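Local coordinates for protein beta-agarase (Persicobacter, PDB 6AII) that probably cleaves the beta-1,4 linkages of agarose as a GH16 beta-agarase, releasing neoagarobiose, at residues D29-D34 with D316-Y321; F119-V124 with Y216-V221; M105-S110 with K281-I286. All coordinates share one frame; numbering follows the deposited sequence.

Contact 1 (D29-D34 with D316-Y321); sequences DDFNYD and DWIRVY. With CA (calcium ion), chain B.
The ring of F31 turns its edge to the segment 316-321, with D316 O and I318 CD1 lying in its plane, while the carboxylate carbon D29 CG sits 3.7 Å above one face, offset toward the rim. This loop-to-strand junction builds a calcium site on the beta-sandwich (jelly roll) expected of a GH16 enzyme. D30 O, N32 OD1, D316 O and D316 OD1 all bind the ion, and a water, D5 and G74 complete the seven ligands. Calcium explains why D30 O and D316 O can lie only 2.9 Å apart: both are ligands of the cation, whose positive charge offsets their repulsion. D316 suits its double role, because D316 OD1 binds the calcium ion at 2.3 Å while OD2 makes a salt bridge to R123. The two segments themselves are joined by an antiparallel hydrogen-bonded pair, D29 with I318, in which each backbone N donates to the other's O over 2.9 Å. I318 CD1 then meets F31 CE2 at 3.9 Å, an apolar contact at the ring edge. D29 locks the loop as an Asx turn: its OD1 accepts from F31 N, from above the carboxylate plane, and its OD2 takes Y33 OH at 2.7 Å, syn but tilted out of that plane.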
ATOM      1  N   ASP A  29      -9.554   2.041 -12.637  1.00 18.55           N
ATOM      2  CA  ASP A  29     -10.549   0.983 -12.750  1.00 19.62           C
ATOM      3  C   ASP A  29     -11.496   1.075 -11.571  1.00 18.49           C
ATOM      4  O   ASP A  29     -10.987   1.190 -10.426  1.00 18.97           O
ATOM      5  CB  ASP A  29      -9.876  -0.383 -12.813  1.00 21.23           C
ATOM      6  CG  ASP A  29     -10.761  -1.522 -13.283  1.00 20.62           C
ATOM      7  OD1 ASP A  29     -12.004  -1.408 -13.260  1.00 20.22           O
ATOM      8  OD2 ASP A  29     -10.143  -2.507 -13.784  1.00 22.44           O
ATOM      9  N   ASP A  30     -12.836   1.035 -11.806  1.00 17.86           N
ATOM     10  CA  ASP A  30     -13.763   0.960 -10.675  1.00 17.36           C
ATOM     11  C   ASP A  30     -14.391  -0.415 -10.427  1.00 16.61           C
ATOM     12  O   ASP A  30     -15.280  -0.539  -9.604  1.00 18.99           O
ATOM     13  CB  ASP A  30     -14.795   2.080 -10.757  1.00 19.69           C
ATOM     14  CG  ASP A  30     -15.637   2.136 -12.012  1.00 23.57           C
ATOM     15  OD1 ASP A  30     -15.473   1.285 -12.897  1.00 22.28           O
ATOM     16  OD2 ASP A  30     -16.491   3.050 -12.027  1.00 21.48           O
ATOM     17  N   PHE A  31     -13.847  -1.448 -11.108  1.00 17.36           N
ATOM     18  CA  PHE A  31     -14.060  -2.851 -10.715  1.00 18.19           C
ATOM     19  C   PHE A  31     -15.540  -3.273 -10.642  1.00 20.11           C
ATOM     20  O   PHE A  31     -15.958  -3.973  -9.715  1.00 22.39           O
ATOM     21  CB  PHE A  31     -13.361  -3.100  -9.360  1.00 18.52           C
ATOM     22  CG  PHE A  31     -11.875  -3.013  -9.487  1.00 19.40           C
ATOM     23  CD1 PHE A  31     -11.222  -3.868 -10.348  1.00 20.43           C
ATOM     24  CD2 PHE A  31     -11.125  -2.070  -8.794  1.00 19.08           C
ATOM     25  CE1 PHE A  31      -9.848  -3.825 -10.495  1.00 19.43           C
ATOM     26  CE2 PHE A  31      -9.754  -2.029  -8.936  1.00 18.63           C
ATOM     27  CZ  PHE A  31      -9.117  -2.901  -9.787  1.00 19.43           C
ATOM     28  N   ASN A  32     -16.315  -2.841 -11.632  1.00 21.47           N
ATOM     29  CA  ASN A  32     -17.759  -3.103 -11.602  1.00 23.86           C
ATOM     30  C   ASN A  32     -18.096  -4.188 -12.622  1.00 21.98           C
ATOM     31  O   ASN A  32     -19.185  -4.208 -13.213  1.00 22.85           O
ATOM     32  CB  ASN A  32     -18.544  -1.800 -11.732  1.00 25.52           C
ATOM     33  CG  ASN A  32     -18.269  -0.817 -10.595  1.00 24.68           C
ATOM     34  OD1 ASN A  32     -18.038  -1.175  -9.415  1.00 22.01           O
ATOM     35  ND2 ASN A  32     -18.371   0.451 -10.937  1.00 22.86           N
ATOM     36  N   TYR A  33     -17.159  -5.094 -12.839  1.00 21.28           N
ATOM     37  CA  TYR A  33     -17.328  -6.259 -13.698  1.00 21.20           C
ATOM     38  C   TYR A  33     -16.992  -7.511 -12.879  1.00 22.18           C
ATOM     39  O   TYR A  33     -16.421  -7.404 -11.776  1.00 20.74           O
ATOM     40  CB  TYR A  33     -16.430  -6.175 -14.931  1.00 21.02           C
ATOM     41  CG  TYR A  33     -14.983  -5.888 -14.587  1.00 20.54           C
ATOM     42  CD1 TYR A  33     -14.111  -6.888 -14.224  1.00 21.18           C
ATOM     43  CD2 TYR A  33     -14.518  -4.585 -14.496  1.00 21.97           C
ATOM     44  CE1 TYR A  33     -12.785  -6.631 -13.886  1.00 21.22           C
ATOM     45  CE2 TYR A  33     -13.202  -4.316 -14.160  1.00 21.98           C
ATOM     46  CZ  TYR A  33     -12.330  -5.336 -13.827  1.00 20.80           C
ATOM     47  OH  TYR A  33     -11.040  -5.066 -13.499  1.00 21.37           O
ATOM     48  N   ASP A  34     -17.367  -8.671 -13.428  1.00 22.56           N
ATOM     49  CA  ASP A  34     -17.115  -9.975 -12.787  1.00 22.47           C
ATOM     50  C   ASP A  34     -15.803 -10.530 -13.364  1.00 24.34           C
ATOM     51  O   ASP A  34     -15.590 -10.669 -14.593  1.00 23.79           O
ATOM     52  CB  ASP A  34     -18.269 -10.961 -12.958  1.00 25.17           C
ATOM     53  CG  ASP A  34     -19.479 -10.657 -12.092  1.00 34.37           C
ATOM     54  OD1 ASP A  34     -19.313 -10.006 -11.057  1.00 35.17           O
ATOM     55  OD2 ASP A  34     -20.568 -11.146 -12.420  1.00 44.65           O
ATOM     56  N   ASP A 316     -12.559  -0.893  -4.056  1.00 15.77           N
ATOM     57  CA  ASP A 316     -13.724  -0.372  -4.821  1.00 16.17           C
ATOM     58  C   ASP A 316     -13.259   0.261  -6.113  1.00 18.47           C
ATOM     59  O   ASP A 316     -13.930   0.174  -7.146  1.00 19.45           O
ATOM     60  CB  ASP A 316     -14.463   0.629  -3.939  1.00 19.56           C
ATOM     61  CG  ASP A 316     -15.751   1.163  -4.542  1.00 20.99           C
ATOM     62  OD1 ASP A 316     -16.335   0.473  -5.425  1.00 19.91           O
ATOM     63  OD2 ASP A 316     -16.170   2.265  -4.097  1.00 20.58           O
ATOM     64  N   TRP A 317     -12.156   0.991  -6.061  1.00 16.90           N
ATOM     65  CA  TRP A 317     -11.634   1.621  -7.260  1.00 18.23           C
ATOM     66  C   TRP A 317     -10.175   2.034  -7.045  1.00 16.46           C
ATOM     67  O   TRP A 317      -9.705   2.221  -5.900  1.00 18.52           O
ATOM     68  CB  TRP A 317     -12.481   2.842  -7.717  1.00 16.42           C
ATOM     69  CG  TRP A 317     -12.869   3.906  -6.739  1.00 16.34           C
ATOM     70  CD1 TRP A 317     -14.118   4.046  -6.241  1.00 17.74           C
ATOM     71  CD2 TRP A 317     -12.106   4.995  -6.208  1.00 16.95           C
ATOM     72  NE1 TRP A 317     -14.236   5.184  -5.500  1.00 18.35           N
ATOM     73  CE2 TRP A 317     -13.015   5.793  -5.460  1.00 17.73           C
ATOM     74  CE3 TRP A 317     -10.760   5.400  -6.324  1.00 19.28           C
ATOM     75  CZ2 TRP A 317     -12.613   6.936  -4.806  1.00 18.43           C
ATOM     76  CZ3 TRP A 317     -10.349   6.524  -5.630  1.00 18.42           C
ATOM     77  CH2 TRP A 317     -11.274   7.290  -4.899  1.00 18.53           C
ATOM     78  N   ILE A 318      -9.466   2.196  -8.147  1.00 17.11           N
ATOM     79  CA  ILE A 318      -8.169   2.791  -8.235  1.00 17.13           C
ATOM     80  C   ILE A 318      -8.304   3.900  -9.274  1.00 18.32           C
ATOM     81  O   ILE A 318      -8.825   3.614 -10.371  1.00 18.76           O
ATOM     82  CB  ILE A 318      -7.078   1.794  -8.675  1.00 19.46           C
ATOM     83  CG1 ILE A 318      -6.962   0.629  -7.703  1.00 19.35           C
ATOM     84  CG2 ILE A 318      -5.771   2.491  -8.930  1.00 20.41           C
ATOM     85  CD1 ILE A 318      -6.218  -0.552  -8.275  1.00 19.64           C
ATOM     86  N   ARG A 319      -7.763   5.084  -8.979  1.00 19.00           N
ATOM     87  CA  ARG A 319      -7.783   6.171 -10.019  1.00 20.16           C
ATOM     88  C   ARG A 319      -6.440   6.871 -10.006  1.00 19.97           C
ATOM     89  O   ARG A 319      -5.800   7.079  -8.973  1.00 19.10           O
ATOM     90  CB  ARG A 319      -8.952   7.135  -9.813  1.00 19.33           C
ATOM     91  CG  ARG A 319      -8.861   7.983  -8.541  1.00 18.27           C
ATOM     92  CD  ARG A 319     -10.136   8.780  -8.348  1.00 19.18           C
ATOM     93  NE  ARG A 319     -10.019   9.725  -7.269  1.00 18.37           N
ATOM     94  CZ  ARG A 319     -10.722  10.819  -7.076  1.00 18.46           C
ATOM     95  NH1 ARG A 319     -11.576  11.231  -8.026  1.00 20.33           N
ATOM     96  NH2 ARG A 319     -10.636  11.453  -5.905  1.00 18.42           N
ATOM     97  N   VAL A 320      -5.993   7.211 -11.220  1.00 18.00           N
ATOM     98  CA  VAL A 320      -4.738   7.856 -11.462  1.00 17.85           C
ATOM     99  C   VAL A 320      -4.960   9.085 -12.361  1.00 19.12           C
ATOM    100  O   VAL A 320      -5.694   8.937 -13.345  1.00 19.47           O
ATOM    101  CB  VAL A 320      -3.725   6.901 -12.100  1.00 17.97           C
ATOM    102  CG1 VAL A 320      -2.466   7.610 -12.469  1.00 19.45           C
ATOM    103  CG2 VAL A 320      -3.410   5.746 -11.124  1.00 19.52           C
ATOM    104  N   TYR A 321      -4.367  10.193 -11.966  1.00 19.32           N
ATOM    105  CA  TYR A 321      -4.488  11.437 -12.766  1.00 18.95           C
ATOM    106  C   TYR A 321      -3.101  12.056 -12.941  1.00 20.95           C
ATOM    107  O   TYR A 321      -2.251  12.031 -12.078  1.00 18.92           O
ATOM    108  CB  TYR A 321      -5.402  12.487 -12.138  1.00 19.51           C
ATOM    109  CG  TYR A 321      -6.827  12.099 -11.867  1.00 19.92           C
ATOM    110  CD1 TYR A 321      -7.170  11.403 -10.705  1.00 20.67           C
ATOM    111  CD2 TYR A 321      -7.846  12.408 -12.739  1.00 18.92           C
ATOM    112  CE1 TYR A 321      -8.472  11.044 -10.439  1.00 19.38           C
ATOM    113  CE2 TYR A 321      -9.140  12.022 -12.476  1.00 20.18           C
ATOM    114  CZ  TYR A 321      -9.479  11.389 -11.301  1.00 20.26           C
ATOM    115  OH  TYR A 321     -10.786  11.069 -11.075  1.00 20.82           O
TER
HETATM  116 CA    CA B 501     -16.496  -0.284  -7.618  1.00 20.34          CA
HETATM  117  O   HOH W   1     -18.853  -0.219  -6.744  1.00 24.33           O

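Contact 2 (F119-V124 with Y216-V221); sequences FVEARV and YSTIGV
R123 holds CG anti to its backbone N (chi1 -173°) and runs extended to NE, whereas Y216 sets CG anti to its carbonyl carbon (chi1 -77°); together these torsions lay the guanidinium almost flat against the tyrosine, with the two planes 16° apart. Y216 CB stands over the centre of the guanidinium, 3.4 Å above its plane, and R123 NH2 lies over one face of the ring, displaced toward the rim. The aliphatic stem of R123 is used as well: its CG packs on T218 CG2 at 3.8 Å. Arginine suits this place because its flat head can lie along the tyrosine while NH2 keeps its salt bridge to D316. An alanine here would probably leave D316 OD2 without its salt-bridge partner, though OD1 would still hold the calcium, and Y216 without the flat group that covers it. Farther along, E121 OE2 and T218 OG1 are joined through water 2, which donates to the carboxylate oxygen E121 OE2 over 2.6 Å, while E121 OE1 pairs with R319. Six backbone hydrogen bonds link these neighbouring antiparallel strands of the jelly roll. V120, V124, I219 and V221 share with A122 and S217 the face turned to the other sheet, where I148 and M137 meet several of them, and the branched valines and isoleucine suit that interior; V124 CG2 reaches I219 CD1 at 4.2 Å. On the face bearing E121 and R123, G220 lies opposite E121 with their CA atoms 3.8 Å apart. A beta carbon on G220 would clash with E121 CB and V120 O and press on the F119 ring, so the missing side chain is what lets the strands draw so close. F119 brings its CD1 to 3.5 Å from V221 O.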
ATOM      1  N   PHE A 119      -0.954  11.729  -9.554  1.00 18.66           N
ATOM      2  CA  PHE A 119      -1.744  11.502  -8.332  1.00 18.86           C
ATOM      3  C   PHE A 119      -2.315  10.087  -8.442  1.00 17.75           C
ATOM      4  O   PHE A 119      -3.010   9.732  -9.469  1.00 18.73           O
ATOM      5  CB  PHE A 119      -2.829  12.561  -8.163  1.00 18.04           C
ATOM      6  CG  PHE A 119      -3.711  12.275  -6.974  1.00 19.40           C
ATOM      7  CD1 PHE A 119      -3.321  12.660  -5.706  1.00 19.53           C
ATOM      8  CD2 PHE A 119      -4.972  11.711  -7.132  1.00 20.04           C
ATOM      9  CE1 PHE A 119      -4.136  12.400  -4.612  1.00 21.79           C
ATOM     10  CE2 PHE A 119      -5.784  11.462  -6.027  1.00 20.35           C
ATOM     11  CZ  PHE A 119      -5.373  11.808  -4.780  1.00 18.81           C
ATOM     12  N   VAL A 120      -2.105   9.231  -7.403  1.00 16.80           N
ATOM     13  CA  VAL A 120      -2.569   7.861  -7.410  1.00 17.91           C
ATOM     14  C   VAL A 120      -3.427   7.660  -6.148  1.00 17.44           C
ATOM     15  O   VAL A 120      -2.894   7.944  -5.072  1.00 18.57           O
ATOM     16  CB  VAL A 120      -1.384   6.871  -7.383  1.00 18.76           C
ATOM     17  CG1 VAL A 120      -1.856   5.425  -7.312  1.00 20.44           C
ATOM     18  CG2 VAL A 120      -0.465   7.109  -8.591  1.00 20.27           C
ATOM     19  N   GLU A 121      -4.602   7.115  -6.283  1.00 16.00           N
ATOM     20  CA  GLU A 121      -5.489   6.963  -5.102  1.00 18.23           C
ATOM     21  C   GLU A 121      -6.299   5.695  -5.253  1.00 18.93           C
ATOM     22  O   GLU A 121      -6.798   5.363  -6.343  1.00 20.34           O
ATOM     23  CB  GLU A 121      -6.399   8.163  -4.982  1.00 19.30           C
ATOM     24  CG  GLU A 121      -7.195   8.279  -3.692  1.00 19.54           C
ATOM     25  CD  GLU A 121      -8.025   9.558  -3.697  1.00 20.82           C
ATOM     26  OE1 GLU A 121      -8.713   9.800  -4.744  1.00 19.56           O
ATOM     27  OE2 GLU A 121      -8.080  10.247  -2.643  1.00 22.27           O
ATOM     28  N   ALA A 122      -6.500   4.993  -4.113  1.00 17.10           N
ATOM     29  CA  ALA A 122      -7.354   3.838  -4.114  1.00 16.97           C
ATOM     30  C   ALA A 122      -8.403   4.002  -3.015  1.00 16.75           C
ATOM     31  O   ALA A 122      -8.118   4.569  -1.938  1.00 17.29           O
ATOM     32  CB  ALA A 122      -6.512   2.604  -3.869  1.00 18.83           C
ATOM     33  N   ARG A 123      -9.586   3.414  -3.232  1.00 17.21           N
ATOM     34  CA  ARG A 123     -10.612   3.307  -2.245  1.00 15.59           C
ATOM     35  C   ARG A 123     -10.686   1.853  -1.843  1.00 16.74           C
ATOM     36  O   ARG A 123     -11.049   1.006  -2.685  1.00 17.84           O
ATOM     37  CB  ARG A 123     -11.965   3.807  -2.778  1.00 17.58           C
ATOM     38  CG  ARG A 123     -13.062   3.872  -1.733  1.00 18.34           C
ATOM     39  CD  ARG A 123     -14.295   4.642  -2.140  1.00 19.46           C
ATOM     40  NE  ARG A 123     -15.199   4.829  -1.006  1.00 19.75           N
ATOM     41  CZ  ARG A 123     -16.348   4.182  -0.798  1.00 21.28           C
ATOM     42  NH1 ARG A 123     -17.103   4.526   0.256  1.00 25.43           N
ATOM     43  NH2 ARG A 123     -16.775   3.223  -1.602  1.00 22.70           N
ATOM     44  N   VAL A 124     -10.315   1.616  -0.599  1.00 17.19           N
ATOM     45  CA  VAL A 124     -10.123   0.250  -0.152  1.00 17.78           C
ATOM     46  C   VAL A 124     -10.973   0.017   1.088  1.00 20.61           C
ATOM     47  O   VAL A 124     -11.157   0.937   1.879  1.00 21.12           O
ATOM     48  CB  VAL A 124      -8.646  -0.028   0.141  1.00 19.32           C
ATOM     49  CG1 VAL A 124      -7.803   0.079  -1.131  1.00 20.89           C
ATOM     50  CG2 VAL A 124      -8.102   0.829   1.237  1.00 21.87           C
ATOM     51  N   TYR A 216     -14.929   1.777   4.034  1.00 16.97           N
ATOM     52  CA  TYR A 216     -13.963   2.127   3.006  1.00 16.23           C
ATOM     53  C   TYR A 216     -13.157   3.359   3.407  1.00 19.22           C
ATOM     54  O   TYR A 216     -13.680   4.275   4.074  1.00 21.25           O
ATOM     55  CB  TYR A 216     -14.672   2.390   1.670  1.00 18.74           C
ATOM     56  CG  TYR A 216     -15.076   1.104   0.985  1.00 20.08           C
ATOM     57  CD1 TYR A 216     -16.280   0.480   1.225  1.00 26.99           C
ATOM     58  CD2 TYR A 216     -14.211   0.463   0.117  1.00 20.47           C
ATOM     59  CE1 TYR A 216     -16.627  -0.707   0.575  1.00 29.91           C
ATOM     60  CE2 TYR A 216     -14.530  -0.743  -0.506  1.00 23.67           C
ATOM     61  CZ  TYR A 216     -15.740  -1.340  -0.271  1.00 30.18           C
ATOM     62  OH  TYR A 216     -15.997  -2.543  -0.913  1.00 34.68           O
ATOM     63  N   SER A 217     -11.891   3.366   3.036  1.00 18.20           N
ATOM     64  CA  SER A 217     -10.980   4.484   3.164  1.00 17.29           C
ATOM     65  C   SER A 217     -10.472   4.833   1.767  1.00 19.26           C
ATOM     66  O   SER A 217     -10.222   3.920   0.971  1.00 19.05           O
ATOM     67  CB  SER A 217      -9.805   4.107   4.032  1.00 22.64           C
ATOM     68  OG  SER A 217     -10.223   3.635   5.281  1.00 23.31           O
ATOM     69  N   THR A 218     -10.166   6.077   1.515  1.00 16.47           N
ATOM     70  CA  THR A 218      -9.376   6.469   0.366  1.00 17.51           C
ATOM     71  C   THR A 218      -7.971   6.863   0.794  1.00 18.23           C
ATOM     72  O   THR A 218      -7.775   7.512   1.818  1.00 19.39           O
ATOM     73  CB  THR A 218      -9.993   7.579  -0.501  1.00 22.48           C
ATOM     74  OG1 THR A 218     -10.098   8.801   0.236  1.00 23.18           O
ATOM     75  CG2 THR A 218     -11.331   7.145  -1.021  1.00 23.98           C
ATOM     76  N   ILE A 219      -6.954   6.347   0.139  1.00 18.04           N
ATOM     77  CA  ILE A 219      -5.575   6.716   0.415  1.00 18.54           C
ATOM     78  C   ILE A 219      -4.901   6.999  -0.922  1.00 17.51           C
ATOM     79  O   ILE A 219      -5.001   6.212  -1.865  1.00 17.12           O
ATOM     80  CB  ILE A 219      -4.815   5.617   1.210  1.00 20.02           C
ATOM     81  CG1 ILE A 219      -5.689   5.098   2.330  1.00 25.66           C
ATOM     82  CG2 ILE A 219      -3.531   6.193   1.744  1.00 23.20           C
ATOM     83  CD1 ILE A 219      -5.435   3.716   2.758  1.00 32.38           C
ATOM     84  N   GLY A 220      -4.244   8.145  -0.961  1.00 17.93           N
ATOM     85  CA  GLY A 220      -3.578   8.529  -2.194  1.00 18.50           C
ATOM     86  C   GLY A 220      -2.314   9.320  -1.987  1.00 17.68           C
ATOM     87  O   GLY A 220      -2.062   9.860  -0.889  1.00 17.62           O
ATOM     88  N   VAL A 221      -1.519   9.381  -3.063  1.00 16.80           N
ATOM     89  CA  VAL A 221      -0.257  10.161  -3.029  1.00 16.59           C
ATOM     90  C   VAL A 221      -0.194  11.033  -4.276  1.00 17.80           C
ATOM     91  O   VAL A 221      -0.551  10.550  -5.340  1.00 17.66           O
ATOM     92  CB  VAL A 221       0.970   9.255  -2.919  1.00 19.31           C
ATOM     93  CG1 VAL A 221       1.190   8.416  -4.165  1.00 21.03           C
ATOM     94  CG2 VAL A 221       2.238  10.034  -2.640  1.00 21.49           C
TER
HETATM   95  O   HOH W   2      -7.597  10.304  -0.086  1.00 20.13           O

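Contact 3 (M105-S110 with K281-I286); sequences MGCVVS and KLIINI
I286 pushes its CG1 and CD1 against the CB-CG stem of M105, with CG1 3.7 Å from M105 CB. The knob is aimed by chi1 of 65°, which places I286 CG1 between its own backbone N and carbonyl carbon, and the unbranched methionine crosses it at a slant. Beside them G106 O takes the I286 N-H in a nearly straight bond, with I286 N 3.2 Å from G106 O. On the next step C107 SG, a compact sulfur, rests 3.7 Å from N285 CB, while the amide of N285 turns to other partners: OD1 accepts from W136, and ND2 donates to E287 and to I286 O. The two strands run antiparallel, 175° apart, within one sheet of the GH16 beta-sandwich. L282 and I284 press across the sandwich on I318 of the facing sheet, which accounts for bulky aliphatic residues at both places. On the other face V109 and I283 lie side by side and point the same way, CG2 of the valine meeting CG1 of the isoleucine at 4.1 Å. The extended K281 chain crosses V109 at a slant, its CD 3.9 Å from V109 CG1, and passes along S110 O; NZ and S110 O are bridged by water 3. S110 ends the ladder with its side chain: OG accepts from L282 N at 3.0 Å and is also hydrogen-bonded to G112 O.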
ATOM      1  N   MET A 105      -2.977 -16.252  -0.072  1.00 17.72           N
ATOM      2  CA  MET A 105      -3.268 -14.809  -0.103  1.00 17.63           C
ATOM      3  C   MET A 105      -3.164 -14.301  -1.509  1.00 18.55           C
ATOM      4  O   MET A 105      -2.755 -15.005  -2.399  1.00 21.01           O
ATOM      5  CB  MET A 105      -2.287 -14.075   0.823  1.00 16.47           C
ATOM      6  CG  MET A 105      -2.609 -14.285   2.285  1.00 17.07           C
ATOM      7  SD  MET A 105      -1.407 -13.453   3.368  1.00 20.38           S
ATOM      8  CE  MET A 105      -2.425 -12.810   4.663  1.00 21.22           C
ATOM      9  N   GLY A 106      -3.552 -13.053  -1.750  1.00 18.39           N
ATOM     10  CA  GLY A 106      -3.471 -12.513  -3.087  1.00 20.09           C
ATOM     11  C   GLY A 106      -2.533 -11.335  -3.204  1.00 19.84           C
ATOM     12  O   GLY A 106      -2.222 -10.606  -2.216  1.00 19.55           O
ATOM     13  N   CYS A 107      -2.087 -11.101  -4.440  1.00 19.89           N
ATOM     14  CA  CYS A 107      -1.183 -10.046  -4.773  1.00 19.91           C
ATOM     15  C   CYS A 107      -1.498  -9.591  -6.199  1.00 21.88           C
ATOM     16  O   CYS A 107      -1.699 -10.457  -7.059  1.00 21.66           O
ATOM     17  CB  CYS A 107       0.259 -10.532  -4.630  1.00 20.51           C
ATOM     18  SG  CYS A 107       1.481  -9.281  -4.995  1.00 22.02           S
ATOM     19  N   VAL A 108      -1.600  -8.275  -6.406  1.00 19.02           N
ATOM     20  CA  VAL A 108      -1.930  -7.727  -7.691  1.00 20.40           C
ATOM     21  C   VAL A 108      -0.869  -6.727  -8.122  1.00 19.16           C
ATOM     22  O   VAL A 108      -0.457  -5.881  -7.302  1.00 19.74           O
ATOM     23  CB  VAL A 108      -3.316  -7.068  -7.599  1.00 20.35           C
ATOM     24  CG1 VAL A 108      -3.627  -6.322  -8.862  1.00 22.44           C
ATOM     25  CG2 VAL A 108      -4.368  -8.118  -7.293  1.00 21.87           C
ATOM     26  N   VAL A 109      -0.407  -6.774  -9.419  1.00 18.53           N
ATOM     27  CA  VAL A 109       0.588  -5.848  -9.891  1.00 19.99           C
ATOM     28  C   VAL A 109       0.106  -5.234 -11.208  1.00 19.29           C
ATOM     29  O   VAL A 109      -0.400  -5.961 -12.098  1.00 20.86           O
ATOM     30  CB  VAL A 109       1.960  -6.512 -10.074  1.00 21.95           C
ATOM     31  CG1 VAL A 109       2.942  -5.474 -10.583  1.00 21.95           C
ATOM     32  CG2 VAL A 109       2.468  -7.138  -8.779  1.00 24.13           C
ATOM     33  N   SER A 110       0.194  -3.931 -11.350  1.00 18.50           N
ATOM     34  CA  SER A 110      -0.282  -3.305 -12.577  1.00 20.27           C
ATOM     35  C   SER A 110       0.595  -3.683 -13.774  1.00 22.58           C
ATOM     36  O   SER A 110       1.764  -3.972 -13.608  1.00 21.66           O
ATOM     37  CB  SER A 110      -0.285  -1.798 -12.462  1.00 19.05           C
ATOM     38  OG  SER A 110       0.989  -1.247 -12.317  1.00 18.93           O
ATOM     39  N   LYS A 281       5.335   0.605 -11.031  1.00 19.30           N
ATOM     40  CA  LYS A 281       4.092  -0.194 -11.107  1.00 17.84           C
ATOM     41  C   LYS A 281       3.379  -0.041  -9.749  1.00 18.90           C
ATOM     42  O   LYS A 281       4.077   0.169  -8.752  1.00 20.04           O
ATOM     43  CB  LYS A 281       4.341  -1.671 -11.364  1.00 19.67           C
ATOM     44  CG  LYS A 281       4.870  -1.947 -12.778  1.00 21.13           C
ATOM     45  CD  LYS A 281       5.132  -3.398 -13.027  1.00 24.53           C
ATOM     46  CE  LYS A 281       5.619  -3.614 -14.453  1.00 28.46           C
ATOM     47  NZ  LYS A 281       5.735  -5.073 -14.696  1.00 29.98           N
ATOM     48  N   LEU A 282       2.054  -0.167  -9.775  1.00 19.20           N
ATOM     49  CA  LEU A 282       1.251  -0.175  -8.551  1.00 19.30           C
ATOM     50  C   LEU A 282       1.077  -1.636  -8.130  1.00 19.48           C
ATOM     51  O   LEU A 282       0.736  -2.524  -8.926  1.00 20.94           O
ATOM     52  CB  LEU A 282      -0.082   0.519  -8.848  1.00 19.92           C
ATOM     53  CG  LEU A 282      -1.098   0.521  -7.704  1.00 20.30           C
ATOM     54  CD1 LEU A 282      -0.609   1.370  -6.560  1.00 19.88           C
ATOM     55  CD2 LEU A 282      -2.431   1.036  -8.231  1.00 22.41           C
ATOM     56  N   ILE A 283       1.236  -1.885  -6.813  1.00 19.80           N
ATOM     57  CA  ILE A 283       1.062  -3.163  -6.232  1.00 19.88           C
ATOM     58  C   ILE A 283       0.004  -3.024  -5.123  1.00 19.44           C
ATOM     59  O   ILE A 283       0.104  -2.103  -4.294  1.00 18.59           O
ATOM     60  CB  ILE A 283       2.421  -3.691  -5.681  1.00 21.71           C
ATOM     61  CG1 ILE A 283       3.480  -3.688  -6.801  1.00 25.00           C
ATOM     62  CG2 ILE A 283       2.258  -5.060  -5.032  1.00 21.22           C
ATOM     63  CD1 ILE A 283       4.796  -4.332  -6.471  1.00 30.20           C
ATOM     64  N   ILE A 284      -0.961  -3.923  -5.121  1.00 18.39           N
ATOM     65  CA  ILE A 284      -1.933  -4.019  -4.006  1.00 18.14           C
ATOM     66  C   ILE A 284      -1.925  -5.476  -3.540  1.00 18.22           C
ATOM     67  O   ILE A 284      -2.091  -6.391  -4.326  1.00 19.23           O
ATOM     68  CB  ILE A 284      -3.340  -3.601  -4.409  1.00 21.12           C
ATOM     69  CG1 ILE A 284      -3.301  -2.223  -5.068  1.00 26.87           C
ATOM     70  CG2 ILE A 284      -4.219  -3.651  -3.162  1.00 20.92           C
ATOM     71  CD1 ILE A 284      -4.675  -1.632  -5.279  1.00 30.01           C
ATOM     72  N   ASN A 285      -1.652  -5.673  -2.262  1.00 18.42           N
ATOM     73  CA  ASN A 285      -1.533  -7.041  -1.814  1.00 20.60           C
ATOM     74  C   ASN A 285      -1.820  -7.155  -0.319  1.00 19.13           C
ATOM     75  O   ASN A 285      -1.854  -6.156   0.437  1.00 18.90           O
ATOM     76  CB  ASN A 285      -0.138  -7.638  -2.076  1.00 21.16           C
ATOM     77  CG  ASN A 285       0.901  -7.189  -1.061  1.00 25.44           C
ATOM     78  OD1 ASN A 285       1.391  -6.081  -1.118  1.00 28.76           O
ATOM     79  ND2 ASN A 285       1.264  -8.024  -0.105  1.00 30.17           N
ATOM     80  N   ILE A 286      -1.971  -8.414   0.101  1.00 17.81           N
ATOM     81  CA  ILE A 286      -2.031  -8.744   1.504  1.00 16.45           C
ATOM     82  C   ILE A 286      -0.891  -9.729   1.805  1.00 18.45           C
ATOM     83  O   ILE A 286      -0.400 -10.399   0.897  1.00 18.29           O
ATOM     84  CB  ILE A 286      -3.381  -9.330   1.941  1.00 16.44           C
ATOM     85  CG1 ILE A 286      -3.670 -10.691   1.298  1.00 17.73           C
ATOM     86  CG2 ILE A 286      -4.494  -8.281   1.677  1.00 15.77           C
ATOM     87  CD1 ILE A 286      -5.020 -11.332   1.654  1.00 18.18           C
TER
HETATM   88  O   HOH W   3       3.143  -6.275 -14.396  1.00 28.08           O

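From the N terminus, the chain first lays down 29-34, then 105-110, then 119-124. It comes back in reverse order: 216-221 closes contact 2, 281-286 closes contact 3, and 316-321 closes contact 1, so the three loops nest one inside another without crossing. The outermost closure ties the early calcium-binding loop to strand 312-325 near the C terminus. That strand is a direct neighbour of strand 118-125, so the strand half of contact 1 lies in the same sheet as contact 2, and the two meet through two salt bridges. Contact 3 lies in the other sheet, and I318 of contact 1 packs on its L282 and I284, joining the two layers of the sandwich.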